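Sortase (Streptomyces avermitilis, PDB 5GO5) is a class E housekeeping sortase, a cysteine transpeptidase that probably anchors proteins bearing a sorting signal to the cell wall, and works without calcium. Local coordinates at residues 119-124 with 128-133. Numbering follows the deposited sequence.
Sequences EVVLTD and WFTYVI
Thr123 and Trp128, a non-hydrogen-bonded pair near the turn of an antiparallel beta hairpin, meet in a CH-pi contact: Thr123 CB sits over the six-membered ring of Trp128, 3.7 Å from its centroid. With CG anti to its carbonyl carbon (chi1 -74°), the indole swings across to the partner strand, where Trp128 CE3 also meets Val121 CG1 at 3.6 Å. On the other face, Leu122 CD1 packs against the Tyr131 ring. At the turn, Asp124 OD2 lies 3.6 Å from Phe129 CE1, at the edge of that ring, the carboxylate nearly perpendicular to it. Val120 with Tyr131 and Leu122 with Phe129 each exchange two backbone hydrogen bonds; Phe129 N to Leu122 O, at 2.8 Å, is nearly straight. Asp124 OD1 accepts from Thr126 N and Thr127 N, bracing the turn, while Tyr131 OH bonds Gly90 N. Strands 50-55 and 178-190 flank the hairpin within the sortase beta-barrel, away from the active site. Replacing Trp128 with alanine would probably deprive Thr123 CB of the ring face it lies over and Val121 CG1 of its contact with CE3. Backbone bonds thus set the register, with CH-pi contact on the Thr123 face and apolar packing on the Leu122 face.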
ATOM      1  N   GLU A 119       1.135  10.649  -2.374  1.00 14.26           N
ATOM      2  CA  GLU A 119       0.360   9.770  -3.208  1.00 14.59           C
ATOM      3  C   GLU A 119       0.987   8.382  -3.266  1.00 13.45           C
ATOM      4  O   GLU A 119       2.229   8.218  -3.294  1.00 13.81           O
ATOM      5  CB  GLU A 119       0.247  10.335  -4.613  1.00 18.02           C
ATOM      6  CG  GLU A 119      -0.471  11.681  -4.665  1.00 22.06           C
ATOM      7  CD  GLU A 119       0.201  12.651  -5.652  1.00 28.58           C
ATOM      8  OE1 GLU A 119       1.452  12.628  -5.846  1.00 36.91           O
ATOM      9  OE2 GLU A 119      -0.528  13.420  -6.283  1.00 33.13           O
ATOM     10  N   VAL A 120       0.112   7.391  -3.314  1.00 12.73           N
ATOM     11  CA  VAL A 120       0.446   5.988  -3.546  1.00 12.55           C
ATOM     12  C   VAL A 120      -0.387   5.546  -4.727  1.00 12.17           C
ATOM     13  O   VAL A 120      -1.600   5.604  -4.673  1.00 11.51           O
ATOM     14  CB  VAL A 120       0.141   5.122  -2.289  1.00 12.06           C
ATOM     15  CG1 VAL A 120       0.429   3.670  -2.558  1.00 12.30           C
ATOM     16  CG2 VAL A 120       0.899   5.639  -1.058  1.00 12.98           C
ATOM     17  N   VAL A 121       0.275   5.175  -5.824  1.00 10.57           N
ATOM     18  CA  VAL A 121      -0.359   4.979  -7.098  1.00 11.90           C
ATOM     19  C   VAL A 121      -0.197   3.539  -7.529  1.00 11.93           C
ATOM     20  O   VAL A 121       0.926   3.021  -7.456  1.00 12.85           O
ATOM     21  CB  VAL A 121       0.258   5.885  -8.178  1.00 12.68           C
ATOM     22  CG1 VAL A 121      -0.426   5.695  -9.516  1.00 13.92           C
ATOM     23  CG2 VAL A 121       0.111   7.351  -7.750  1.00 14.37           C
ATOM     24  N   LEU A 122      -1.294   2.897  -7.931  1.00 11.04           N
ATOM     25  CA  LEU A 122      -1.234   1.559  -8.472  1.00 11.93           C
ATOM     26  C   LEU A 122      -1.894   1.441  -9.806  1.00 12.95           C
ATOM     27  O   LEU A 122      -2.880   2.137 -10.104  1.00 12.46           O
ATOM     28  CB  LEU A 122      -1.884   0.532  -7.556  1.00 12.16           C
ATOM     29  CG  LEU A 122      -1.189   0.365  -6.206  1.00 11.93           C
ATOM     30  CD1 LEU A 122      -1.809   1.215  -5.113  1.00 12.77           C
ATOM     31  CD2 LEU A 122      -1.101  -1.093  -5.763  1.00 12.22           C
ATOM     32  N   THR A 123      -1.366   0.525 -10.609  1.00 12.11           N
ATOM     33  CA  THR A 123      -2.025   0.109 -11.822  1.00 12.90           C
ATOM     34  C   THR A 123      -2.292  -1.392 -11.775  1.00 12.66           C
ATOM     35  O   THR A 123      -1.432  -2.166 -11.312  1.00 13.23           O
ATOM     36  CB  THR A 123      -1.261   0.484 -13.122  1.00 13.46           C
ATOM     37  OG1 THR A 123      -1.926  -0.117 -14.236  1.00 15.63           O
ATOM     38  CG2 THR A 123       0.199   0.060 -13.082  1.00 13.57           C
ATOM     39  N   ASP A 124      -3.467  -1.774 -12.233  1.00 13.11           N
ATOM     40  CA  ASP A 124      -3.809  -3.207 -12.463  1.00 15.03           C
ATOM     41  C   ASP A 124      -3.721  -3.584 -13.938  1.00 17.00           C
ATOM     42  O   ASP A 124      -4.170  -4.671 -14.318  1.00 17.42           O
ATOM     43  CB  ASP A 124      -5.175  -3.573 -11.901  1.00 16.48           C
ATOM     44  CG  ASP A 124      -6.314  -2.812 -12.541  1.00 16.80           C
ATOM     45  OD1 ASP A 124      -6.066  -2.055 -13.477  1.00 16.71           O
ATOM     46  OD2 ASP A 124      -7.461  -2.892 -12.025  1.00 20.70           O
ATOM     47  N   TRP A 128      -5.509   3.203 -13.369  1.00 12.78           N
ATOM     48  CA  TRP A 128      -4.626   3.821 -12.446  1.00 12.78           C
ATOM     49  C   TRP A 128      -5.424   4.302 -11.251  1.00 13.48           C
ATOM     50  O   TRP A 128      -6.353   5.066 -11.414  1.00 13.98           O
ATOM     51  CB  TRP A 128      -3.996   5.068 -13.034  1.00 13.17           C
ATOM     52  CG  TRP A 128      -2.916   4.791 -14.071  1.00 13.40           C
ATOM     53  CD1 TRP A 128      -3.014   4.952 -15.410  1.00 14.86           C
ATOM     54  CD2 TRP A 128      -1.589   4.350 -13.803  1.00 14.29           C
ATOM     55  NE1 TRP A 128      -1.806   4.632 -16.022  1.00 15.15           N
ATOM     56  CE2 TRP A 128      -0.914   4.268 -15.046  1.00 14.59           C
ATOM     57  CE3 TRP A 128      -0.900   4.036 -12.636  1.00 13.75           C
ATOM     58  CZ2 TRP A 128       0.405   3.867 -15.142  1.00 14.71           C
ATOM     59  CZ3 TRP A 128       0.417   3.669 -12.733  1.00 14.36           C
ATOM     60  CH2 TRP A 128       1.044   3.574 -13.970  1.00 14.05           C
ATOM     61  N   PHE A 129      -4.999   3.895 -10.062  1.00 11.52           N
ATOM     62  CA  PHE A 129      -5.636   4.271  -8.802  1.00 12.25           C
ATOM     63  C   PHE A 129      -4.681   5.167  -8.064  1.00 11.86           C
ATOM     64  O   PHE A 129      -3.546   4.753  -7.774  1.00 12.69           O
ATOM     65  CB  PHE A 129      -5.893   3.000  -7.960  1.00 11.13           C
ATOM     66  CG  PHE A 129      -6.807   2.001  -8.605  1.00 11.66           C
ATOM     67  CD1 PHE A 129      -6.315   1.065  -9.518  1.00 12.47           C
ATOM     68  CD2 PHE A 129      -8.181   2.018  -8.334  1.00 12.76           C
ATOM     69  CE1 PHE A 129      -7.170   0.135 -10.120  1.00 13.41           C
ATOM     70  CE2 PHE A 129      -9.038   1.073  -8.922  1.00 13.63           C
ATOM     71  CZ  PHE A 129      -8.525   0.146  -9.813  1.00 13.49           C
ATOM     72  N   THR A 130      -5.127   6.368  -7.681  1.00 11.47           N
ATOM     73  CA  THR A 130      -4.324   7.251  -6.872  1.00 11.28           C
ATOM     74  C   THR A 130      -4.908   7.339  -5.488  1.00 11.76           C
ATOM     75  O   THR A 130      -6.011   7.869  -5.335  1.00 11.67           O
ATOM     76  CB  THR A 130      -4.250   8.677  -7.458  1.00 12.54           C
ATOM     77  OG1 THR A 130      -3.660   8.604  -8.762  1.00 13.04           O
ATOM     78  CG2 THR A 130      -3.410   9.569  -6.618  1.00 13.51           C
ATOM     79  N   TYR A 131      -4.153   6.842  -4.502  1.00 10.78           N
ATOM     80  CA  TYR A 131      -4.482   6.999  -3.110  1.00 11.39           C
ATOM     81  C   TYR A 131      -3.681   8.137  -2.496  1.00 11.63           C
ATOM     82  O   TYR A 131      -2.555   8.416  -2.932  1.00 11.67           O
ATOM     83  CB  TYR A 131      -4.207   5.709  -2.348  1.00 10.68           C
ATOM     84  CG  TYR A 131      -5.113   4.550  -2.647  1.00  9.86           C
ATOM     85  CD1 TYR A 131      -4.883   3.695  -3.726  1.00 10.67           C
ATOM     86  CD2 TYR A 131      -6.238   4.268  -1.833  1.00 10.92           C
ATOM     87  CE1 TYR A 131      -5.705   2.588  -3.976  1.00 11.52           C
ATOM     88  CE2 TYR A 131      -7.048   3.163  -2.080  1.00 10.64           C
ATOM     89  CZ  TYR A 131      -6.792   2.331  -3.149  1.00 10.42           C
ATOM     90  OH  TYR A 131      -7.633   1.239  -3.318  1.00 11.33           O
ATOM     91  N   VAL A 132      -4.225   8.767  -1.470  1.00 12.17           N
ATOM     92  CA  VAL A 132      -3.531   9.860  -0.772  1.00 13.28           C
ATOM     93  C   VAL A 132      -3.417   9.558   0.709  1.00 12.61           C
ATOM     94  O   VAL A 132      -4.406   9.250   1.342  1.00 12.62           O
ATOM     95  CB  VAL A 132      -4.265  11.175  -0.986  1.00 14.48           C
ATOM     96  CG1 VAL A 132      -3.613  12.291  -0.139  1.00 16.42           C
ATOM     97  CG2 VAL A 132      -4.200  11.534  -2.454  1.00 15.49           C
ATOM     98  N   ILE A 133      -2.214   9.648   1.237  1.00 13.36           N
ATOM     99  CA  ILE A 133      -1.940   9.354   2.645  1.00 13.28           C
ATOM    100  C   ILE A 133      -2.593  10.352   3.585  1.00 14.81           C
ATOM    101  O   ILE A 133      -2.436  11.579   3.418  1.00 14.95           O
ATOM    102  CB  ILE A 133      -0.430   9.257   2.918  1.00 13.53           C
ATOM    103  CG1 ILE A 133       0.142   8.037   2.195  1.00 13.50           C
ATOM    104  CG2 ILE A 133      -0.159   9.179   4.413  1.00 13.89           C
ATOM    105  CD1 ILE A 133       1.638   7.863   2.292  1.00 14.15           C
TER